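Local coordinates for histidine-containing Phosphotransfer Protein type 1, MtHPt1 (Medicago truncatula, PDB 3US6) that probably relays phosphoryl groups from cytokinin sensor histidine kinases to B-type response regulators, and so helps carry the cytokinin signal in plants, at residues 4-9 and 138-143; 98-103 and 113-118; 69-74 and 105-110. One frame throughout, in Å; residues are numbered along the deposited sequence.

Interaction 1. Residues 4-9 and 138-143; sequences GQMRRQ and QQIVAA
Met6 reaches along Gln139 to Ala143 through two torsions. The first (chi1 -76°) puts CG beside the backbone N, anti to the carbonyl carbon. The third (chi3 -71°) bends the chain at SD and turns CE toward Ala143. The methyl CE ends 4.0 Å from Ala143 CB, at the first residue past the end of the helix. The Met6 and Gln139 side chains cross at about a right angle, with Met6 SD 3.7 Å from Gln139 CB. The base of Met6 makes a separate contact that does not depend on these torsions: its CB lies 3.6 Å from Ile140 CG1.

Ile140 uses a different branch for each neighbour. CG1 takes Met6, and Ile140 CD1 rests 3.7 Å from the backbone oxygen Met6 O. CG2 meets Arg7, with Arg7 CG 4.0 Å from Ile140 CG2. Here only the aliphatic part of the arginine is used. Its NE donates instead to Ser146 O in the C-terminal tail, and its side chain also touches Pro148.

The contact joins the N-terminal helix 3-19 to the end of the long helix 109-142. The two segments run roughly antiparallel (151°), the segment axes approaching to 9.6 Å. This lies at one end of the elongated helical molecule, away from the other end of helix 109-142, which belongs to the four-helix bundle of the HPt fold. An alanine in place of Met6 would probably leave Gln139 CB and Ala143 CB without their sulfur and methyl partners and open a gap between the helices, while CB could still touch Ile140.

Trp10 and Ile147 also touch Ile140, and Val3 touches Ala143.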
loop_
_atom_site.group_PDB
_atom_site.type_symbol
_atom_site.label_atom_id
_atom_site.label_comp_id
_atom_site.label_asym_id
_atom_site.label_seq_id
_atom_site.Cartn_x
_atom_site.Cartn_y
_atom_site.Cartn_z
ATOM N N GLY A 4 3.501 -27.624 -0.996
ATOM C CA GLY A 4 2.045 -27.636 -0.879
ATOM C C GLY A 4 1.551 -26.829 0.308
ATOM O O GLY A 4 0.543 -26.097 0.234
ATOM N N GLN A 5 2.265 -26.981 1.417
ATOM C CA GLN A 5 1.988 -26.204 2.620
ATOM C C GLN A 5 2.199 -24.729 2.376
ATOM O O GLN A 5 1.410 -23.914 2.852
ATOM C CB GLN A 5 2.872 -26.661 3.790
ATOM C CG GLN A 5 2.461 -26.072 5.143
ATOM C CD GLN A 5 0.952 -26.213 5.434
ATOM O OE1 GLN A 5 0.394 -27.323 5.414
ATOM N NE2 GLN A 5 0.287 -25.077 5.703
ATOM N N MET A 6 3.282 -24.358 1.727
ATOM C CA MET A 6 3.553 -22.964 1.471
ATOM C C MET A 6 2.455 -22.395 0.618
ATOM O O MET A 6 2.061 -21.235 0.779
ATOM C CB MET A 6 4.892 -22.746 0.776
ATOM C CG MET A 6 6.032 -22.900 1.711
ATOM S SD MET A 6 7.632 -22.347 1.092
ATOM C CE MET A 6 7.853 -23.598 -0.038
ATOM N N ARG A 7 2.024 -23.138 -0.382
ATOM C CA ARG A 7 0.919 -22.658 -1.228
ATOM C C ARG A 7 -0.363 -22.424 -0.430
ATOM O O ARG A 7 -1.029 -21.423 -0.621
ATOM C CB ARG A 7 0.678 -23.593 -2.401
ATOM C CG ARG A 7 1.847 -23.560 -3.397
ATOM C CD ARG A 7 1.828 -24.687 -4.397
ATOM N NE ARG A 7 1.003 -24.258 -5.496
ATOM C CZ ARG A 7 -0.265 -24.586 -5.621
ATOM N NH1 ARG A 7 -0.841 -25.390 -4.731
ATOM N NH2 ARG A 7 -0.930 -24.112 -6.647
ATOM N N ARG A 8 -0.696 -23.338 0.449
ATOM C CA ARG A 8 -1.890 -23.152 1.298
ATOM C C ARG A 8 -1.731 -21.932 2.207
ATOM O O ARG A 8 -2.678 -21.141 2.375
ATOM C CB ARG A 8 -2.173 -24.407 2.122
ATOM C CG ARG A 8 -2.667 -25.616 1.314
ATOM C CD ARG A 8 -3.078 -26.816 2.238
ATOM N NE ARG A 8 -1.947 -27.421 2.952
ATOM C CZ ARG A 8 -1.139 -28.341 2.434
ATOM N NH1 ARG A 8 -1.325 -28.762 1.187
ATOM N NH2 ARG A 8 -0.135 -28.835 3.157
ATOM N N GLN A 9 -0.542 -21.707 2.751
ATOM C CA GLN A 9 -0.278 -20.531 3.554
ATOM C C GLN A 9 -0.451 -19.235 2.787
ATOM O O GLN A 9 -0.944 -18.292 3.321
ATOM C CB GLN A 9 1.137 -20.574 4.099
ATOM C CG GLN A 9 1.387 -21.687 5.048
ATOM C CD GLN A 9 2.840 -21.743 5.474
ATOM O OE1 GLN A 9 3.737 -21.570 4.692
ATOM N NE2 GLN A 9 3.047 -21.981 6.718
ATOM N N GLN A 138 8.468 -15.917 -3.266
ATOM C CA GLN A 138 9.822 -16.251 -3.685
ATOM C C GLN A 138 10.203 -17.649 -3.214
ATOM O O GLN A 138 10.859 -18.427 -3.913
ATOM C CB GLN A 138 10.843 -15.238 -3.152
ATOM C CG GLN A 138 10.706 -13.830 -3.644
ATOM C CD GLN A 138 11.196 -13.537 -5.057
ATOM O OE1 GLN A 138 10.988 -12.413 -5.545
ATOM N NE2 GLN A 138 11.894 -14.482 -5.693
ATOM N N GLN A 139 9.780 -18.009 -2.001
ATOM C CA GLN A 139 10.067 -19.354 -1.479
ATOM C C GLN A 139 9.343 -20.456 -2.262
ATOM O O GLN A 139 9.941 -21.479 -2.638
ATOM C CB GLN A 139 9.732 -19.457 0.009
ATOM C CG GLN A 139 10.588 -18.589 0.852
ATOM C CD GLN A 139 10.002 -18.237 2.244
ATOM O OE1 GLN A 139 8.897 -18.669 2.629
ATOM N NE2 GLN A 139 10.708 -17.374 2.951
ATOM N N ILE A 140 8.089 -20.234 -2.553
ATOM C CA ILE A 140 7.296 -21.184 -3.336
ATOM C C ILE A 140 7.989 -21.445 -4.685
ATOM O O ILE A 140 8.147 -22.592 -5.104
ATOM C CB ILE A 140 5.840 -20.685 -3.569
ATOM C CG1 ILE A 140 5.075 -20.736 -2.236
ATOM C CG2 ILE A 140 5.119 -21.568 -4.591
ATOM C CD1 ILE A 140 3.770 -19.919 -2.210
ATOM N N VAL A 141 8.343 -20.376 -5.399
ATOM C CA VAL A 141 8.874 -20.516 -6.733
ATOM C C VAL A 141 10.270 -21.119 -6.695
ATOM O O VAL A 141 10.638 -21.919 -7.575
ATOM C CB VAL A 141 8.807 -19.189 -7.521
ATOM C CG1 VAL A 141 9.484 -19.310 -8.898
ATOM C CG2 VAL A 141 7.350 -18.785 -7.711
ATOM N N ALA A 142 11.089 -20.777 -5.685
ATOM C CA ALA A 142 12.419 -21.350 -5.608
ATOM C C ALA A 142 12.306 -22.826 -5.358
ATOM O O ALA A 142 13.161 -23.589 -5.840
ATOM C CB ALA A 142 13.276 -20.655 -4.510
ATOM N N ALA A 143 11.311 -23.263 -4.617
ATOM C CA ALA A 143 11.060 -24.662 -4.310
ATOM C C ALA A 143 10.392 -25.418 -5.462
ATOM O O ALA A 143 10.020 -26.584 -5.284
ATOM C CB ALA A 143 10.258 -24.771 -3.006
#

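Interaction 2. Residues 98-103 and 113-118; sequences VAFRNF and RRCLQQ
The thiol of Cys115 pushes in against the backbone of the facing helix, with SG modelled 3.2 Å from Phe100 N. That is short, and both residues have two deposited conformers, so the exact value is doubtful. The SG distances here describe the modelled conformer. In Cys115, SG is anti to its own backbone N (chi1 -169°), which directs the sulfur across the gap.

There it also meets side chains. Cys115 SG is 3.5 Å from Phe100 CB and 4.1 Å from Ala99 CB. It lies 4.5 Å from the centre of the Phe100 ring and 40° off the ring normal, an oblique sulfur-aromatic contact. Phe100 and Leu116 lie side by side and point the same way. Phe100 CE2 is 3.6 Å from Leu116 CB, and the backbone N of Leu116 stands over one ring face, toward the rim. Phe103 adds a looser touch, its CD2 4.3 Å from Cys115 CB.

The segments belong to helices 91-106 and 109-142, an antiparallel hairpin of the four-helix HPt bundle. They run at 167°, and their axes approach to 9.2 Å. Helix 41-64 covers Leu116 through Leu60, Ser61 and Val64. Val78 of helix 71-88 touches Phe100. On another side of helix 91-106, Arg101 forms a salt bridge with Asp75 and touches His79, the predicted phosphohistidine.

Side chain to side chain the contact is apolar, carried by the thiol against Phe100 and Ala99 and by Phe100 against Leu116. The small thiol probably lets the backbones approach at Phe100 and Cys115, whose CA atoms are 5.5 Å apart.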
loop_
_atom_site.group_PDB
_atom_site.type_symbol
_atom_site.label_atom_id
_atom_site.label_comp_id
_atom_site.label_asym_id
_atom_site.label_seq_id
_atom_site.Cartn_x
_atom_site.Cartn_y
_atom_site.Cartn_z
ATOM N N VAL A 98 -8.273 9.584 1.369
ATOM C CA VAL A 98 -9.583 10.246 1.193
ATOM C C VAL A 98 -10.054 10.983 2.425
ATOM O O VAL A 98 -10.473 12.152 2.361
ATOM C CB VAL A 98 -10.661 9.250 0.740
ATOM C CG1 VAL A 98 -12.009 9.947 0.636
ATOM C CG2 VAL A 98 -10.260 8.631 -0.619
ATOM N N ALA A 99 -9.956 10.343 3.584
ATOM C CA ALA A 99 -10.310 10.955 4.821
ATOM C C ALA A 99 -9.439 12.218 5.074
ATOM O O ALA A 99 -9.910 13.272 5.470
ATOM C CB ALA A 99 -10.213 9.934 5.954
ATOM N N PHE A 100 -8.151 11.986 4.842
ATOM C CA PHE A 100 -7.152 13.042 4.945
ATOM C C PHE A 100 -7.599 14.283 4.178
ATOM O O PHE A 100 -7.750 15.358 4.756
ATOM C CB PHE A 100 -5.806 12.555 4.407
ATOM C CG PHE A 100 -4.624 13.275 4.991
ATOM C CD1 PHE A 100 -4.744 14.579 5.442
ATOM C CD2 PHE A 100 -3.392 12.648 5.088
ATOM C CE1 PHE A 100 -3.659 15.244 5.979
ATOM C CE2 PHE A 100 -2.303 13.309 5.624
ATOM C CZ PHE A 100 -2.437 14.608 6.070
ATOM N N ARG A 101 -7.888 14.104 2.893
ATOM C CA ARG A 101 -8.283 15.201 2.036
ATOM C C ARG A 101 -9.539 15.911 2.527
ATOM O O ARG A 101 -9.631 17.135 2.419
ATOM C CB ARG A 101 -8.556 14.741 0.601
ATOM C CG ARG A 101 -7.327 14.185 -0.059
ATOM C CD ARG A 101 -7.565 14.089 -1.564
ATOM N NE ARG A 101 -7.476 15.404 -2.217
ATOM C CZ ARG A 101 -7.977 15.683 -3.414
ATOM N NH1 ARG A 101 -8.661 14.766 -4.076
ATOM N NH2 ARG A 101 -7.796 16.877 -3.934
ATOM N N ASN A 102 -10.473 15.187 3.139
ATOM C CA ASN A 102 -11.630 15.910 3.706
ATOM C C ASN A 102 -11.188 16.867 4.825
ATOM O O ASN A 102 -11.689 17.978 4.919
ATOM C CB ASN A 102 -12.684 14.914 4.177
ATOM C CG ASN A 102 -13.327 14.162 2.994
ATOM O OD1 ASN A 102 -13.455 14.719 1.894
ATOM N ND2 ASN A 102 -13.707 12.908 3.213
ATOM N N PHE A 103 -10.268 16.447 5.690
ATOM C CA PHE A 103 -9.838 17.289 6.774
ATOM C C PHE A 103 -8.959 18.418 6.314
ATOM O O PHE A 103 -8.959 19.498 6.892
ATOM C CB PHE A 103 -9.193 16.458 7.879
ATOM C CG PHE A 103 -10.142 15.534 8.528
ATOM C CD1 PHE A 103 -11.245 16.001 9.183
ATOM C CD2 PHE A 103 -9.895 14.190 8.503
ATOM C CE1 PHE A 103 -12.111 15.140 9.781
ATOM C CE2 PHE A 103 -10.741 13.333 9.108
ATOM C CZ PHE A 103 -11.841 13.803 9.744
ATOM N N ARG A 113 -3.376 16.141 11.426
ATOM C CA ARG A 113 -2.275 15.459 12.069
ATOM C C ARG A 113 -2.634 13.998 12.413
ATOM O O ARG A 113 -1.871 13.069 12.173
ATOM C CB ARG A 113 -1.837 16.226 13.301
ATOM C CG ARG A 113 -1.120 17.483 12.884
ATOM C CD ARG A 113 -0.796 18.343 14.093
ATOM N NE ARG A 113 -0.164 19.584 13.687
ATOM C CZ ARG A 113 0.018 20.631 14.475
ATOM N NH1 ARG A 113 -0.302 20.591 15.758
ATOM N NH2 ARG A 113 0.549 21.730 14.014
ATOM N N ARG A 114 -3.814 13.813 12.954
ATOM C CA ARG A 114 -4.247 12.482 13.313
ATOM C C ARG A 114 -4.454 11.601 12.091
ATOM O O ARG A 114 -4.125 10.445 12.074
ATOM C CB ARG A 114 -5.527 12.576 14.096
ATOM C CG ARG A 114 -5.270 12.994 15.493
ATOM C CD ARG A 114 -6.506 12.801 16.320
ATOM N NE ARG A 114 -7.034 14.070 16.718
ATOM C CZ ARG A 114 -8.022 14.696 16.131
ATOM N NH1 ARG A 114 -8.649 14.143 15.129
ATOM N NH2 ARG A 114 -8.395 15.856 16.593
ATOM N N CYS A 115 -4.994 12.200 11.059
ATOM C CA CYS A 115 -5.208 11.436 9.864
ATOM C C CYS A 115 -3.891 11.096 9.194
ATOM O O CYS A 115 -3.753 9.991 8.648
ATOM C CB CYS A 115 -6.035 12.238 8.934
ATOM S SG CYS A 115 -6.624 11.270 7.528
ATOM N N LEU A 116 -2.889 11.984 9.217
ATOM C CA LEU A 116 -1.587 11.557 8.711
ATOM C C LEU A 116 -1.045 10.394 9.536
ATOM O O LEU A 116 -0.438 9.464 8.995
ATOM C CB LEU A 116 -0.549 12.710 8.652
ATOM C CG LEU A 116 0.902 12.387 8.188
ATOM C CD1 LEU A 116 0.848 11.842 6.888
ATOM C CD2 LEU A 116 1.702 13.653 8.123
ATOM N N GLN A 117 -1.233 10.386 10.827
ATOM C CA GLN A 117 -0.742 9.333 11.663
ATOM C C GLN A 117 -1.412 8.025 11.173
ATOM O O GLN A 117 -0.700 7.006 11.019
ATOM C CB GLN A 117 -1.032 9.661 13.129
ATOM C CG GLN A 117 -0.581 8.602 14.146
ATOM C CD GLN A 117 -1.485 7.387 14.231
ATOM O OE1 GLN A 117 -2.660 7.522 14.471
ATOM N NE2 GLN A 117 -0.890 6.208 14.128
ATOM N N GLN A 118 -2.669 8.084 10.818
ATOM C CA GLN A 118 -3.325 6.872 10.365
ATOM C C GLN A 118 -2.868 6.456 8.966
ATOM O O GLN A 118 -2.745 5.257 8.695
ATOM C CB GLN A 118 -4.828 7.040 10.347
ATOM C CG GLN A 118 -5.390 7.175 11.702
ATOM C CD GLN A 118 -5.347 5.842 12.453
ATOM O OE1 GLN A 118 -5.970 4.858 12.038
ATOM N NE2 GLN A 118 -4.561 5.778 13.554
#

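Interaction 3. Residues 69-74 and 105-110; sequences IDFKKV and EEQNID
A Schellman motif ends helix 91-106, and its C-prime residue, Gln107, lies over one face of the Phe71 ring. Gln107 CA is 3.7 Å from the ring centre and only 17° off the normal, a CH-pi contact. The glutamine side chain runs on over the same face, toward CD2. Gln107 CB is 3.6 Å from Phe71 CE2, and Gln107 CG is 3.7 Å from Phe71 CD2. The chain is extended beyond CG, and the amide plane is within 7° of the ring plane. Ile69 CB lies over the opposite face, toward the rim, so the ring has its own segment on one side and the turn on the other.

Ile109 comes in at the ring edge, its CG1 3.9 Å from Phe71 CZ. Ile109 CG1 also lies 4.0 Å from Ile69 CD1. CG1 of Ile109 is anti to the carbonyl carbon (chi1 -71°), which lets one branch serve both partners. The two isoleucines slide past each other in opposite directions.

The contact sits at one end of the four-helix HPt bundle, where the start of helix 71-88, with Ile69 just before it, packs on the turn between helices 91-106 and 109-142. Both helix starts are capped. Asp70 is the N-cap of helix 71-88: Lys73 N donates to Asp70 OD1 at 3.1 Å, from above the carboxylate plane. Asn108 is the N-cap of helix 109-142, and its OD1 accepts from Ala111 N. In the Schellman motif itself, Gln107 N goes back to Cys104 O and Asn108 N to Phe103 O.

Cys104 also touches Phe71, and Val64 of helix 41-64 touches Ile69. The contact buries the backbone N of Ile69, which has no partner in the model.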
loop_
_atom_site.group_PDB
_atom_site.type_symbol
_atom_site.label_atom_id
_atom_site.label_comp_id
_atom_site.label_asym_id
_atom_site.label_seq_id
_atom_site.Cartn_x
_atom_site.Cartn_y
_atom_site.Cartn_z
ATOM N N ILE A 69 -0.430 25.054 8.775
ATOM C CA ILE A 69 -0.278 24.074 7.697
ATOM C C ILE A 69 -0.592 24.708 6.347
ATOM O O ILE A 69 -1.621 25.407 6.201
ATOM C CB ILE A 69 -1.200 22.889 7.874
ATOM C CG1 ILE A 69 -0.863 22.176 9.160
ATOM C CG2 ILE A 69 -1.019 21.960 6.684
ATOM C CD1 ILE A 69 -1.742 20.924 9.450
ATOM N N ASP A 70 0.250 24.471 5.340
ATOM C CA ASP A 70 -0.050 24.843 3.965
ATOM C C ASP A 70 -0.976 23.766 3.407
ATOM O O ASP A 70 -0.519 22.727 2.888
ATOM C CB ASP A 70 1.221 24.852 3.137
ATOM C CG ASP A 70 1.002 25.359 1.726
ATOM O OD1 ASP A 70 -0.125 25.250 1.156
ATOM O OD2 ASP A 70 2.002 25.893 1.200
ATOM N N PHE A 71 -2.289 23.959 3.567
ATOM C CA PHE A 71 -3.266 22.920 3.233
ATOM C C PHE A 71 -3.301 22.584 1.749
ATOM O O PHE A 71 -3.628 21.469 1.372
ATOM C CB PHE A 71 -4.696 23.326 3.706
ATOM C CG PHE A 71 -4.842 23.389 5.189
ATOM C CD1 PHE A 71 -4.869 22.255 5.938
ATOM C CD2 PHE A 71 -4.922 24.621 5.833
ATOM C CE1 PHE A 71 -4.988 22.285 7.281
ATOM C CE2 PHE A 71 -5.022 24.668 7.227
ATOM C CZ PHE A 71 -5.038 23.518 7.935
ATOM N N LYS A 72 -3.046 23.576 0.911
ATOM C CA LYS A 72 -3.012 23.385 -0.524
ATOM C C LYS A 72 -1.910 22.398 -0.923
ATOM O O LYS A 72 -2.165 21.441 -1.639
ATOM C CB LYS A 72 -2.862 24.783 -1.208
ATOM C CG LYS A 72 -2.989 24.821 -2.752
ATOM C CD LYS A 72 -3.235 26.279 -3.253
ATOM C CE LYS A 72 -3.447 26.415 -4.766
ATOM N NZ LYS A 72 -4.695 25.748 -5.256
ATOM N N LYS A 73 -0.722 22.600 -0.378
ATOM C CA LYS A 73 0.418 21.761 -0.720
ATOM C C LYS A 73 0.236 20.342 -0.152
ATOM O O LYS A 73 0.483 19.337 -0.833
ATOM C CB LYS A 73 1.712 22.414 -0.229
ATOM C CG LYS A 73 2.974 21.671 -0.610
ATOM C CD LYS A 73 4.240 22.496 -0.361
ATOM C CE LYS A 73 4.900 22.127 0.971
ATOM N NZ LYS A 73 5.072 20.635 1.209
ATOM N N VAL A 74 -0.232 20.285 1.093
ATOM C CA VAL A 74 -0.503 19.010 1.738
ATOM C C VAL A 74 -1.549 18.249 0.963
ATOM O O VAL A 74 -1.401 17.040 0.725
ATOM C CB VAL A 74 -0.905 19.202 3.220
ATOM C CG1 VAL A 74 -1.547 17.919 3.739
ATOM C CG2 VAL A 74 0.319 19.638 3.981
ATOM N N GLU A 105 -9.590 19.909 3.437
ATOM C CA GLU A 105 -10.532 20.873 2.910
ATOM C C GLU A 105 -11.181 21.698 4.053
ATOM O O GLU A 105 -11.471 22.890 3.890
ATOM C CB GLU A 105 -11.576 20.182 2.085
ATOM C CG GLU A 105 -11.005 19.857 0.712
ATOM C CD GLU A 105 -12.038 19.355 -0.248
ATOM O OE1 GLU A 105 -13.214 19.791 -0.143
ATOM O OE2 GLU A 105 -11.654 18.517 -1.101
ATOM N N GLU A 106 -11.393 21.052 5.197
ATOM C CA GLU A 106 -11.989 21.712 6.356
ATOM C C GLU A 106 -10.957 22.567 7.085
ATOM O O GLU A 106 -11.303 23.415 7.907
ATOM C CB GLU A 106 -12.575 20.674 7.316
ATOM C CG GLU A 106 -13.808 19.963 6.782
ATOM C CD GLU A 106 -14.905 20.925 6.372
ATOM O OE1 GLU A 106 -15.422 21.647 7.250
ATOM O OE2 GLU A 106 -15.249 20.959 5.171
ATOM N N GLN A 107 -9.688 22.336 6.769
ATOM C CA GLN A 107 -8.581 23.104 7.338
ATOM C C GLN A 107 -8.446 22.922 8.860
ATOM O O GLN A 107 -8.201 23.852 9.608
ATOM C CB GLN A 107 -8.620 24.550 6.879
ATOM C CG GLN A 107 -8.569 24.585 5.373
ATOM C CD GLN A 107 -8.476 26.008 4.849
ATOM O OE1 GLN A 107 -8.390 26.939 5.607
ATOM N NE2 GLN A 107 -8.476 26.158 3.539
ATOM N N ASN A 108 -8.562 21.671 9.267
ATOM C CA ASN A 108 -8.578 21.256 10.646
ATOM C C ASN A 108 -7.194 20.709 10.964
ATOM O O ASN A 108 -6.886 19.612 10.592
ATOM C CB ASN A 108 -9.658 20.176 10.804
ATOM C CG ASN A 108 -9.821 19.675 12.214
ATOM O OD1 ASN A 108 -8.919 19.682 13.002
ATOM N ND2 ASN A 108 -10.999 19.186 12.499
ATOM N N ILE A 109 -6.368 21.508 11.617
ATOM C CA ILE A 109 -4.975 21.082 11.863
ATOM C C ILE A 109 -4.892 19.779 12.604
ATOM O O ILE A 109 -4.199 18.845 12.196
ATOM C CB ILE A 109 -4.204 22.210 12.621
ATOM C CG1 ILE A 109 -3.982 23.373 11.648
ATOM C CG2 ILE A 109 -2.969 21.680 13.277
ATOM C CD1 ILE A 109 -3.019 24.402 12.063
ATOM N N ASP A 110 -5.588 19.678 13.748
ATOM C CA ASP A 110 -5.469 18.483 14.526
ATOM C C ASP A 110 -5.979 17.272 13.776
ATOM O O ASP A 110 -5.378 16.210 13.882
ATOM C CB ASP A 110 -6.248 18.615 15.847
ATOM C CG ASP A 110 -5.571 19.530 16.862
ATOM O OD1 ASP A 110 -4.400 19.911 16.672
ATOM O OD2 ASP A 110 -6.247 19.907 17.849
#

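Overall arrangement
All three interactions use helix 109-142. Interaction 1 lies at one end of the molecule, on the other side of the chain's centre from interactions 2 and 3. Its centre is about 38 Å from that of interaction 2. Interactions 2 and 3 are neighbours, with centres about 10 Å apart, and they share helices 91-106 and 109-142. The side chains of Phe100 and Val74 pack between them. Interaction 2 is buried, and a thiol and a phenyl ring fill it. Interaction 3 is at the surface, where caps and a glutamine over a ring close the bundle end. Interaction 1 is partly buried and is carried by a methionine and an isoleucine, without polar bonds between the segments.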